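Long-range contacts in GCN5-related N-acetyltransferase (Sphaerobacter thermophilus, PDB 3TT2), which probably transfers acyl groups, most likely acetyl from acetyl-coenzyme A to an amine as GCN5-related N-acetyltransferases do, though its own substrate is not established: residues 11-16 against 64-69; 118-123 against 321-326; 157-162 against 279-284; 171-176 against 226-231. All coordinates share one frame; numbering follows the deposited sequence.

Interaction 1. Residues 11-16 against 64-69; sequences DRFIAR and VVAPDG
P67 lies against one face of the F13 ring, its CD 3.5 Å from the ring centroid and only 11° off the normal, a CH-pi contact over the centre of the face. CG of the same proline meets CB of R12 at 3.5 Å. A66 and V64 reach the ring at a slant: A66 CA is 3.6 Å from F13 CE2, and V64 CG1 is 3.8 Å from F13 CD2. CG of F13 stands anti to its own carbonyl carbon (chi1 -70°), which sets it beside the backbone N. An alanine in place of F13 would probably open a gap beside V64 and A66 and leave P67 CD without the aromatic face it rests on. The other flat group is the R16 guanidinium, whose NH2 touches V65 CG2 at 3.5 Å while NH1 makes a salt bridge to D22. Between these two side chains the backbones join at I14 and V65, an antiparallel hydrogen-bonded pair, with I14 N to V65 O at 3.2 Å and V65 N to I14 O at 2.6 Å. Strand 14-16 is the outermost strand here; strand 61-65 pairs with it and, across the type I turn A66-G69, with strand 71-80 in a beta hairpin, where A72 touches F13, V64 and A66.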
loop_
_atom_site.group_PDB
_atom_site.type_symbol
_atom_site.label_atom_id
_atom_site.label_comp_id
_atom_site.label_asym_id
_atom_site.label_seq_id
_atom_site.Cartn_x
_atom_site.Cartn_y
_atom_site.Cartn_z
ATOM N N ASP A 11 26.602 -4.220 21.432
ATOM C CA ASP A 11 26.405 -5.027 22.636
ATOM C C ASP A 11 25.150 -4.652 23.416
ATOM O O ASP A 11 24.334 -5.506 23.770
ATOM C CB ASP A 11 27.623 -4.843 23.541
ATOM C CG ASP A 11 28.052 -3.394 23.620
ATOM O OD1 ASP A 11 27.454 -2.566 22.886
ATOM O OD2 ASP A 11 28.976 -3.073 24.397
ATOM N N ARG A 12 24.984 -3.359 23.647
ATOM C CA ARG A 12 23.946 -2.875 24.537
ATOM C C ARG A 12 22.551 -3.024 23.936
ATOM O O ARG A 12 21.549 -2.750 24.597
ATOM C CB ARG A 12 24.232 -1.424 24.916
ATOM C CG ARG A 12 25.568 -1.232 25.629
ATOM C CD ARG A 12 25.923 0.243 25.761
ATOM N NE ARG A 12 27.140 0.464 26.542
ATOM C CZ ARG A 12 28.361 0.561 26.024
ATOM N NH1 ARG A 12 28.538 0.452 24.716
ATOM N NH2 ARG A 12 29.409 0.766 26.813
ATOM N N PHE A 13 22.491 -3.451 22.679
ATOM C CA PHE A 13 21.223 -3.538 21.954
ATOM C C PHE A 13 20.627 -4.948 21.852
ATOM O O PHE A 13 21.285 -5.899 21.420
ATOM C CB PHE A 13 21.361 -2.910 20.567
ATOM C CG PHE A 13 21.521 -1.426 20.603
ATOM C CD1 PHE A 13 22.759 -0.856 20.840
ATOM C CD2 PHE A 13 20.427 -0.599 20.415
ATOM C CE1 PHE A 13 22.907 0.510 20.881
ATOM C CE2 PHE A 13 20.564 0.769 20.453
ATOM C CZ PHE A 13 21.806 1.326 20.688
ATOM N N ILE A 14 19.359 -5.051 22.239
ATOM C CA ILE A 14 18.638 -6.316 22.259
ATOM C C ILE A 14 17.571 -6.316 21.180
ATOM O O ILE A 14 16.753 -5.398 21.092
ATOM C CB ILE A 14 17.983 -6.571 23.645
ATOM C CG1 ILE A 14 18.886 -7.448 24.529
ATOM C CG2 ILE A 14 16.594 -7.213 23.504
ATOM C CD1 ILE A 14 20.244 -6.844 24.887
ATOM N N ALA A 15 17.596 -7.345 20.345
ATOM C CA ALA A 15 16.578 -7.516 19.329
ATOM C C ALA A 15 15.600 -8.567 19.823
ATOM O O ALA A 15 16.014 -9.602 20.344
ATOM C CB ALA A 15 17.210 -7.937 18.028
ATOM N N ARG A 16 14.309 -8.300 19.680
ATOM C CA ARG A 16 13.293 -9.183 20.235
ATOM C C ARG A 16 11.980 -9.004 19.485
ATOM O O ARG A 16 11.769 -7.972 18.845
ATOM C CB ARG A 16 13.114 -8.885 21.733
ATOM C CG ARG A 16 11.728 -8.413 22.125
ATOM C CD ARG A 16 11.616 -8.110 23.598
ATOM N NE ARG A 16 11.599 -6.675 23.853
ATOM C CZ ARG A 16 10.498 -5.930 23.821
ATOM N NH1 ARG A 16 9.329 -6.491 23.545
ATOM N NH2 ARG A 16 10.563 -4.625 24.063
ATOM N N VAL A 64 14.368 -3.586 17.838
ATOM C CA VAL A 64 15.678 -3.397 18.450
ATOM C C VAL A 64 15.506 -2.467 19.642
ATOM O O VAL A 64 15.143 -1.306 19.488
ATOM C CB VAL A 64 16.723 -2.810 17.460
ATOM C CG1 VAL A 64 18.045 -2.560 18.157
ATOM C CG2 VAL A 64 16.944 -3.743 16.296
ATOM N N VAL A 65 15.749 -2.983 20.835
ATOM C CA VAL A 65 15.570 -2.169 22.022
ATOM C C VAL A 65 16.892 -1.538 22.401
ATOM O O VAL A 65 17.927 -2.208 22.452
ATOM C CB VAL A 65 14.966 -2.964 23.189
ATOM C CG1 VAL A 65 15.022 -2.148 24.489
ATOM C CG2 VAL A 65 13.538 -3.337 22.861
ATOM N N ALA A 66 16.860 -0.231 22.625
ATOM C CA ALA A 66 18.055 0.492 23.013
ATOM C C ALA A 66 18.313 0.298 24.512
ATOM O O ALA A 66 17.395 -0.049 25.264
ATOM C CB ALA A 66 17.911 1.971 22.655
ATOM N N PRO A 67 19.569 0.500 24.941
ATOM C CA PRO A 67 20.004 0.426 26.340
ATOM C C PRO A 67 19.108 1.212 27.305
ATOM O O PRO A 67 18.949 0.793 28.451
ATOM C CB PRO A 67 21.390 1.072 26.304
ATOM C CG PRO A 67 21.821 1.064 24.866
ATOM C CD PRO A 67 20.721 0.494 24.026
ATOM N N ASP A 68 18.513 2.308 26.843
ATOM C CA ASP A 68 17.641 3.120 27.693
ATOM C C ASP A 68 16.203 2.590 27.726
ATOM O O ASP A 68 15.324 3.186 28.348
ATOM C CB ASP A 68 17.689 4.607 27.301
ATOM C CG ASP A 68 17.533 4.831 25.809
ATOM O OD1 ASP A 68 16.582 4.286 25.211
ATOM O OD2 ASP A 68 18.362 5.563 25.232
ATOM N N GLY A 69 15.974 1.474 27.041
ATOM C CA GLY A 69 14.689 0.800 27.080
ATOM C C GLY A 69 13.697 1.318 26.061
ATOM O O GLY A 69 12.495 1.047 26.138
#

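Interaction 2. Residues 118-123 against 321-326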
loop_
_atom_site.group_PDB
_atom_site.type_symbol
_atom_site.label_atom_id
_atom_site.label_comp_id
_atom_site.label_asym_id
_atom_site.label_seq_id
_atom_site.Cartn_x
_atom_site.Cartn_y
_atom_site.Cartn_z
ATOM N N LEU A 118 9.598 -23.110 0.775
ATOM C CA LEU A 118 8.148 -23.163 0.610
ATOM C C LEU A 118 7.690 -22.488 -0.681
ATOM O O LEU A 118 6.507 -22.490 -1.009
ATOM C CB LEU A 118 7.479 -22.507 1.811
ATOM C CG LEU A 118 7.873 -23.140 3.149
ATOM C CD1 LEU A 118 7.666 -22.173 4.309
ATOM C CD2 LEU A 118 7.107 -24.435 3.367
ATOM N N ALA A 119 8.638 -21.885 -1.385
ATOM C CA ALA A 119 8.414 -21.370 -2.724
ATOM C C ALA A 119 8.722 -22.460 -3.734
ATOM O O ALA A 119 9.583 -23.316 -3.477
ATOM C CB ALA A 119 9.315 -20.177 -2.961
ATOM N N PRO A 120 8.041 -22.434 -4.894
ATOM C CA PRO A 120 8.349 -23.402 -5.950
ATOM C C PRO A 120 9.828 -23.280 -6.215
ATOM O O PRO A 120 10.355 -22.171 -6.100
ATOM C CB PRO A 120 7.575 -22.867 -7.149
ATOM C CG PRO A 120 6.515 -22.022 -6.584
ATOM C CD PRO A 120 7.078 -21.418 -5.343
ATOM N N ALA A 121 10.502 -24.377 -6.526
ATOM C CA ALA A 121 11.958 -24.330 -6.552
ATOM C C ALA A 121 12.496 -23.521 -7.731
ATOM O O ALA A 121 13.595 -22.963 -7.660
ATOM C CB ALA A 121 12.557 -25.723 -6.503
ATOM N N GLU A 122 11.720 -23.441 -8.807
ATOM C CA GLU A 122 12.146 -22.697 -9.992
ATOM C C GLU A 122 11.898 -21.186 -9.865
ATOM O O GLU A 122 12.512 -20.386 -10.567
ATOM C CB GLU A 122 11.467 -23.251 -11.252
ATOM C CG GLU A 122 9.982 -22.906 -11.370
ATOM C CD GLU A 122 9.099 -23.738 -10.449
ATOM O OE1 GLU A 122 9.631 -24.640 -9.758
ATOM O OE2 GLU A 122 7.870 -23.495 -10.426
ATOM N N ALA A 123 10.997 -20.812 -8.960
ATOM C CA ALA A 123 10.629 -19.413 -8.714
ATOM C C ALA A 123 11.783 -18.549 -8.230
ATOM O O ALA A 123 12.500 -18.927 -7.302
ATOM C CB ALA A 123 9.487 -19.343 -7.700
ATOM N N ILE A 321 12.271 -17.990 -12.431
ATOM C CA ILE A 321 11.210 -17.382 -13.223
ATOM C C ILE A 321 10.348 -16.523 -12.318
ATOM O O ILE A 321 10.292 -16.770 -11.117
ATOM C CB ILE A 321 10.363 -18.458 -13.939
ATOM C CG1 ILE A 321 9.358 -19.092 -12.977
ATOM C CG2 ILE A 321 11.280 -19.534 -14.590
ATOM C CD1 ILE A 321 8.448 -20.096 -13.620
ATOM N N ASP A 322 9.668 -15.520 -12.862
ATOM C CA ASP A 322 9.002 -14.581 -11.975
ATOM C C ASP A 322 7.603 -15.079 -11.730
ATOM O O ASP A 322 6.740 -15.063 -12.602
ATOM C CB ASP A 322 8.991 -13.168 -12.570
ATOM C CG ASP A 322 8.050 -12.223 -11.835
ATOM O OD1 ASP A 322 7.706 -12.496 -10.664
ATOM O OD2 ASP A 322 7.651 -11.194 -12.421
ATOM N N LEU A 323 7.397 -15.531 -10.503
ATOM C CA LEU A 323 6.104 -16.042 -10.106
ATOM C C LEU A 323 5.227 -15.076 -9.310
ATOM O O LEU A 323 4.092 -15.403 -8.980
ATOM C CB LEU A 323 6.267 -17.370 -9.380
ATOM C CG LEU A 323 6.750 -18.480 -10.320
ATOM C CD1 LEU A 323 6.608 -19.875 -9.705
ATOM C CD2 LEU A 323 6.004 -18.384 -11.642
ATOM N N SER A 324 5.733 -13.888 -9.007
ATOM C CA SER A 324 5.000 -12.966 -8.148
ATOM C C SER A 324 3.686 -12.543 -8.760
ATOM O O SER A 324 2.732 -12.237 -8.046
ATOM C CB SER A 324 5.850 -11.737 -7.833
ATOM O OG SER A 324 6.062 -10.931 -8.979
ATOM N N THR A 325 3.665 -12.492 -10.085
ATOM C CA THR A 325 2.496 -12.069 -10.841
ATOM C C THR A 325 1.599 -13.213 -11.401
ATOM O O THR A 325 0.559 -12.950 -12.011
ATOM C CB THR A 325 2.942 -11.133 -11.988
ATOM O OG1 THR A 325 3.824 -11.846 -12.875
ATOM C CG2 THR A 325 3.667 -9.904 -11.427
ATOM N N THR A 326 1.983 -14.472 -11.191
ATOM C CA THR A 326 1.243 -15.597 -11.789
ATOM C C THR A 326 0.554 -16.516 -10.775
ATOM O O THR A 326 -0.522 -17.062 -11.045
ATOM C CB THR A 326 2.123 -16.457 -12.759
ATOM O OG1 THR A 326 2.998 -17.315 -12.014
ATOM C CG2 THR A 326 2.936 -15.568 -13.699
#
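L323 turns its CD1 into the angle formed by P120 and A123, and this is the tight part of the contact: CD1 lies 3.5 Å from A123 CB and 3.8 Å from P120 CG. CG of L323 is anti to the carbonyl carbon (chi1 -68°) and itself comes to 3.9 Å from A123 CB, so a methyl and a branch carbon both lie against the alanine. V83 touches that alanine too. The backbones meet in a single bridge of A123 with I321, where I321 N donates to E122 O at 3.0 Å, the N-H tilted from the carbonyl plane. In the fold, the tail that follows strand 305-316 is thereby tied to the loop running from helix 100-115 to strand 125-132, and R318 NH2 binds both P120 O and A123 O of that loop. The solvent side is looser. There E122 and I321 cross obliquely, with E122 CG and I321 CD1 3.9 Å apart. Around L323 the tail folds on itself: D322 OD1 takes S324 N from above the carboxylate plane, an Asx turn, and receives S324 OG at 2.8 Å on its syn lone pair.

Interaction 3. Residues 157-162 against 279-284; sequences AITLDQ and GVREVE
D161 and R281 form a side-on salt bridge in which the guanidinium offers NE and NH2 to the two carboxylate oxygens. R281 NE binds D161 OD1 at 2.7 Å, and the longer R281 NH2 to D161 OD2 bond measures 3.3 Å. Both oxygens use their syn lone pairs, and the two planes are only 11° apart, so the pair holds the guanidinium flat against rotation. R281 NH1 has a long, purely electrostatic approach of 3.7 Å to E282 OE2, which makes a small network; E282 OE1 has a weak, long ion pair with K246.

Next come the backbone bonds. L160 N donates to R281 O at 2.6 Å, and I158 and V283 exchange two more bonds as an antiparallel hydrogen-bonded pair. A water bridges L160 O and, weakly, V280 O. In this way strand 148-159, from the first acetyltransferase region, runs antiparallel to strand 282-290 of the second, with strand 305-316 on the other side of 148-159.

The packing follows. T159 CG2 sits over one face of the R281 guanidinium, 3.8 Å from NE, and the two side chains run alongside each other, pointing the same way. On the face with V283, I158 CG2 meets V283 CB at 3.8 Å, these two side chains also lying side by side. L160 CD1 reaches V283 CG2 at 4.1 Å, and Y275 of helix 263-278 touches both L160 and V283.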
loop_
_atom_site.group_PDB
_atom_site.type_symbol
_atom_site.label_atom_id
_atom_site.label_comp_id
_atom_site.label_asym_id
_atom_site.label_seq_id
_atom_site.Cartn_x
_atom_site.Cartn_y
_atom_site.Cartn_z
ATOM N N ALA A 157 -3.500 12.463 -2.264
ATOM C CA ALA A 157 -4.396 12.773 -1.161
ATOM C C ALA A 157 -5.369 13.856 -1.589
ATOM O O ALA A 157 -5.100 14.610 -2.531
ATOM C CB ALA A 157 -3.607 13.209 0.001
ATOM N N ILE A 158 -6.528 13.896 -0.945
ATOM C CA ILE A 158 -7.461 15.003 -1.172
ATOM C C ILE A 158 -8.273 15.321 0.083
ATOM O O ILE A 158 -8.761 14.419 0.757
ATOM C CB ILE A 158 -8.410 14.743 -2.374
ATOM C CG1 ILE A 158 -9.177 16.021 -2.716
ATOM C CG2 ILE A 158 -9.343 13.568 -2.098
ATOM C CD1 ILE A 158 -10.206 15.884 -3.812
ATOM N N THR A 159 -8.459 16.607 0.363
ATOM C CA THR A 159 -9.132 17.062 1.570
ATOM C C THR A 159 -10.448 17.642 1.129
ATOM O O THR A 159 -10.450 18.579 0.330
ATOM C CB THR A 159 -8.344 18.187 2.188
ATOM O OG1 THR A 159 -7.182 17.657 2.819
ATOM C CG2 THR A 159 -9.146 18.905 3.226
ATOM N N LEU A 160 -11.579 17.102 1.584
ATOM C CA LEU A 160 -12.793 17.637 1.032
ATOM C C LEU A 160 -13.460 18.522 2.036
ATOM O O LEU A 160 -14.342 18.061 2.768
ATOM C CB LEU A 160 -13.713 16.439 0.841
ATOM C CG LEU A 160 -13.235 15.307 -0.086
ATOM C CD1 LEU A 160 -13.973 13.999 0.156
ATOM C CD2 LEU A 160 -13.341 15.659 -1.580
ATOM N N ASP A 161 -13.198 19.828 1.948
ATOM C CA ASP A 161 -13.848 20.784 2.835
ATOM C C ASP A 161 -14.952 21.469 2.074
ATOM O O ASP A 161 -15.714 22.223 2.644
ATOM C CB ASP A 161 -12.856 21.835 3.345
ATOM C CG ASP A 161 -11.875 21.288 4.359
ATOM O OD1 ASP A 161 -12.240 20.297 5.032
ATOM O OD2 ASP A 161 -10.755 21.866 4.482
ATOM N N GLN A 162 -15.017 21.196 0.776
ATOM C CA GLN A 162 -15.905 21.894 -0.131
ATOM C C GLN A 162 -16.387 20.863 -1.112
ATOM O O GLN A 162 -15.612 20.002 -1.506
ATOM C CB GLN A 162 -15.124 22.930 -0.919
ATOM C CG GLN A 162 -14.302 23.837 -0.068
ATOM C CD GLN A 162 -14.566 25.275 -0.379
ATOM O OE1 GLN A 162 -15.677 25.633 -0.767
ATOM N NE2 GLN A 162 -13.547 26.119 -0.219
ATOM N N GLY A 279 -19.291 13.121 5.039
ATOM C CA GLY A 279 -18.506 13.842 6.025
ATOM C C GLY A 279 -17.069 13.373 6.216
ATOM O O GLY A 279 -16.408 13.743 7.203
ATOM N N VAL A 280 -16.563 12.554 5.291
ATOM C CA VAL A 280 -15.162 12.127 5.394
ATOM C C VAL A 280 -14.247 13.209 4.839
ATOM O O VAL A 280 -14.388 13.621 3.690
ATOM C CB VAL A 280 -14.893 10.803 4.686
ATOM C CG1 VAL A 280 -13.420 10.552 4.607
ATOM C CG2 VAL A 280 -15.574 9.670 5.424
ATOM N N ARG A 281 -13.323 13.688 5.662
ATOM C CA ARG A 281 -12.534 14.839 5.272
ATOM C C ARG A 281 -11.412 14.476 4.315
ATOM O O ARG A 281 -11.172 15.183 3.343
ATOM C CB ARG A 281 -11.987 15.565 6.498
ATOM C CG ARG A 281 -11.151 16.761 6.147
ATOM C CD ARG A 281 -11.342 17.864 7.142
ATOM N NE ARG A 281 -10.625 19.077 6.747
ATOM C CZ ARG A 281 -9.380 19.351 7.116
ATOM N NH1 ARG A 281 -8.718 18.489 7.880
ATOM N NH2 ARG A 281 -8.802 20.487 6.733
ATOM N N GLU A 282 -10.736 13.368 4.584
ATOM C CA GLU A 282 -9.561 13.030 3.812
ATOM C C GLU A 282 -9.679 11.684 3.134
ATOM O O GLU A 282 -10.048 10.685 3.756
ATOM C CB GLU A 282 -8.308 13.071 4.681
ATOM C CG GLU A 282 -7.990 14.458 5.184
ATOM C CD GLU A 282 -6.902 14.484 6.252
ATOM O OE1 GLU A 282 -6.318 13.414 6.554
ATOM O OE2 GLU A 282 -6.634 15.590 6.788
ATOM N N VAL A 283 -9.366 11.689 1.840
ATOM C CA VAL A 283 -9.240 10.485 1.027
ATOM C C VAL A 283 -7.837 10.393 0.411
ATOM O O VAL A 283 -7.230 11.392 0.007
ATOM C CB VAL A 283 -10.287 10.445 -0.084
ATOM C CG1 VAL A 283 -10.207 9.117 -0.822
ATOM C CG2 VAL A 283 -11.683 10.665 0.505
ATOM N N GLU A 284 -7.319 9.180 0.380
ATOM C CA GLU A 284 -6.015 8.931 -0.171
ATOM C C GLU A 284 -6.108 7.720 -1.059
ATOM O O GLU A 284 -7.022 6.910 -0.930
ATOM C CB GLU A 284 -5.003 8.652 0.939
ATOM C CG GLU A 284 -4.682 9.855 1.798
ATOM C CD GLU A 284 -3.805 9.515 2.980
ATOM O OE1 GLU A 284 -3.768 8.330 3.380
ATOM O OE2 GLU A 284 -3.161 10.439 3.516
HETATM O O HOH W 1 -16.122 15.831 4.087
#

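Interaction 4. Residues 171-176 against 226-231; sequences EGITAR and AVETDS
I173 and E228 face each other as a non-hydrogen-bonded pair of an antiparallel sheet, where strand 173-177 is the outermost strand and 223-228, which belongs to the second acetyltransferase region, the one inside it. From CB outward, I173 meets its partners in turn. CB points to the face it shares with A226 and E228. CG2, anti to the backbone N, lies 3.8 Å from A226 CB. CG1 stands anti to the carbonyl carbon (chi1 -49°). Beyond it, I173 CD1 comes to 3.7 Å from E228 CA and 3.8 Å from E228 CB. V235 of the next strand, 233-243, touches I173, A226 and E228 alike. An alanine at I173 would probably leave A226 CB and E228 CB without the CG2 and CD1 contacts of I173 and open a gap beside V235.

The backbones are joined by T174 and V227, whose paired bonds are T174 N to V227 O at 3.1 Å and V227 N to T174 O at 3.0 Å. A third bond, T229 N to G172 O, carries the pairing just past the end of strand 223-228; G172 has the positive phi that suits glycine. R176 CB rests against V227 CG2 at 3.7 Å, while the guanidinium makes a salt bridge with D183. At the tip of E228, S231 OG donates to E228 OE1 at 2.6 Å, on the anti lone pair.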
loop_
_atom_site.group_PDB
_atom_site.type_symbol
_atom_site.label_atom_id
_atom_site.label_comp_id
_atom_site.label_asym_id
_atom_site.label_seq_id
_atom_site.Cartn_x
_atom_site.Cartn_y
_atom_site.Cartn_z
ATOM N N GLU A 171 -21.079 9.841 -22.705
ATOM C CA GLU A 171 -22.385 9.389 -23.200
ATOM C C GLU A 171 -22.534 7.867 -23.104
ATOM O O GLU A 171 -21.710 7.120 -23.646
ATOM C CB GLU A 171 -22.599 9.826 -24.654
ATOM C CG GLU A 171 -22.634 11.347 -24.845
ATOM C CD GLU A 171 -22.798 11.790 -26.320
ATOM O OE1 GLU A 171 -22.511 10.989 -27.253
ATOM O OE2 GLU A 171 -23.212 12.958 -26.539
ATOM N N GLY A 172 -23.593 7.414 -22.433
ATOM C CA GLY A 172 -23.916 5.998 -22.392
ATOM C C GLY A 172 -23.353 5.213 -21.225
ATOM O O GLY A 172 -23.491 3.994 -21.169
ATOM N N ILE A 173 -22.708 5.914 -20.299
ATOM C CA ILE A 173 -22.144 5.304 -19.118
ATOM C C ILE A 173 -22.656 6.111 -17.953
ATOM O O ILE A 173 -22.789 7.334 -18.066
ATOM C CB ILE A 173 -20.618 5.403 -19.080
ATOM C CG1 ILE A 173 -19.996 4.961 -20.402
ATOM C CG2 ILE A 173 -20.077 4.600 -17.910
ATOM C CD1 ILE A 173 -20.140 3.501 -20.680
ATOM N N THR A 174 -22.982 5.427 -16.855
ATOM C CA THR A 174 -23.458 6.081 -15.643
ATOM C C THR A 174 -22.955 5.315 -14.431
ATOM O O THR A 174 -22.476 4.196 -14.552
ATOM C CB THR A 174 -25.023 6.215 -15.550
ATOM O OG1 THR A 174 -25.618 4.941 -15.295
ATOM C CG2 THR A 174 -25.634 6.816 -16.808
ATOM N N ALA A 175 -23.061 5.942 -13.265
ATOM C CA ALA A 175 -22.650 5.335 -12.010
ATOM C C ALA A 175 -23.653 4.316 -11.511
ATOM O O ALA A 175 -24.861 4.534 -11.593
ATOM C CB ALA A 175 -22.473 6.412 -10.963
ATOM N N ARG A 176 -23.143 3.215 -10.972
ATOM C CA ARG A 176 -23.973 2.233 -10.294
ATOM C C ARG A 176 -23.303 1.880 -9.009
ATOM O O ARG A 176 -22.160 1.460 -9.000
ATOM C CB ARG A 176 -24.134 0.965 -11.125
ATOM C CG ARG A 176 -24.892 -0.157 -10.418
ATOM C CD ARG A 176 -24.902 -1.409 -11.261
ATOM N NE ARG A 176 -25.511 -2.566 -10.607
ATOM C CZ ARG A 176 -26.761 -2.990 -10.831
ATOM N NH1 ARG A 176 -27.565 -2.335 -11.668
ATOM N NH2 ARG A 176 -27.216 -4.075 -10.212
ATOM N N ALA A 226 -18.739 1.908 -13.048
ATOM C CA ALA A 226 -19.181 2.535 -14.277
ATOM C C ALA A 226 -19.854 1.455 -15.119
ATOM O O ALA A 226 -19.290 0.386 -15.374
ATOM C CB ALA A 226 -18.041 3.178 -15.006
ATOM N N VAL A 227 -21.090 1.728 -15.513
ATOM C CA VAL A 227 -21.903 0.738 -16.186
ATOM C C VAL A 227 -22.459 1.288 -17.482
ATOM O O VAL A 227 -23.088 2.350 -17.500
ATOM C CB VAL A 227 -23.038 0.262 -15.277
ATOM C CG1 VAL A 227 -24.001 -0.606 -16.028
ATOM C CG2 VAL A 227 -22.457 -0.502 -14.115
ATOM N N GLU A 228 -22.215 0.554 -18.568
ATOM C CA GLU A 228 -22.723 0.921 -19.881
ATOM C C GLU A 228 -24.207 0.594 -19.946
ATOM O O GLU A 228 -24.607 -0.552 -19.744
ATOM C CB GLU A 228 -21.961 0.179 -20.972
ATOM C CG GLU A 228 -22.540 0.395 -22.366
ATOM C CD GLU A 228 -21.627 -0.107 -23.487
ATOM O OE1 GLU A 228 -21.586 -1.345 -23.715
ATOM O OE2 GLU A 228 -20.957 0.744 -24.136
ATOM N N THR A 229 -25.009 1.613 -20.233
ATOM C CA THR A 229 -26.461 1.530 -20.155
ATOM C C THR A 229 -27.076 0.474 -21.079
ATOM O O THR A 229 -27.959 -0.287 -20.672
ATOM C CB THR A 229 -27.087 2.894 -20.467
ATOM O OG1 THR A 229 -26.628 3.861 -19.508
ATOM C CG2 THR A 229 -28.602 2.801 -20.423
ATOM N N ASP A 230 -26.612 0.421 -22.323
ATOM C CA ASP A 230 -27.157 -0.533 -23.282
ATOM C C ASP A 230 -26.916 -1.995 -22.883
ATOM O O ASP A 230 -27.827 -2.823 -22.919
ATOM C CB ASP A 230 -26.596 -0.263 -24.676
ATOM C CG ASP A 230 -27.165 1.002 -25.298
ATOM O OD1 ASP A 230 -27.401 1.965 -24.538
ATOM O OD2 ASP A 230 -27.375 1.036 -26.539
ATOM N N SER A 231 -25.675 -2.312 -22.538
ATOM C CA SER A 231 -25.290 -3.667 -22.152
ATOM C C SER A 231 -25.622 -4.021 -20.710
ATOM O O SER A 231 -25.868 -5.178 -20.378
ATOM C CB SER A 231 -23.800 -3.867 -22.400
ATOM O OG SER A 231 -23.071 -2.715 -22.002
#

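Overall arrangement
None of the four contacts touches another, and they differ in depth. Interactions 1, 3 and 4 are antiparallel strand pairings, each partly buried; interaction 2 is a surface contact between loops with a single backbone bridge. Interactions 1 and 4 occupy the two outermost strands, about 59 Å apart between centres and on opposite sides of the chain's centre, and both add apolar side-chain packing to their backbone bonds: a proline over an aromatic ring in one, an isoleucine branching over its neighbours in the other. Interaction 3 joins the first acetyltransferase region to the second, and alone has a salt bridge across its segments. Along the chain, interaction 4 is nested within interaction 3, which is itself nested within interaction 2.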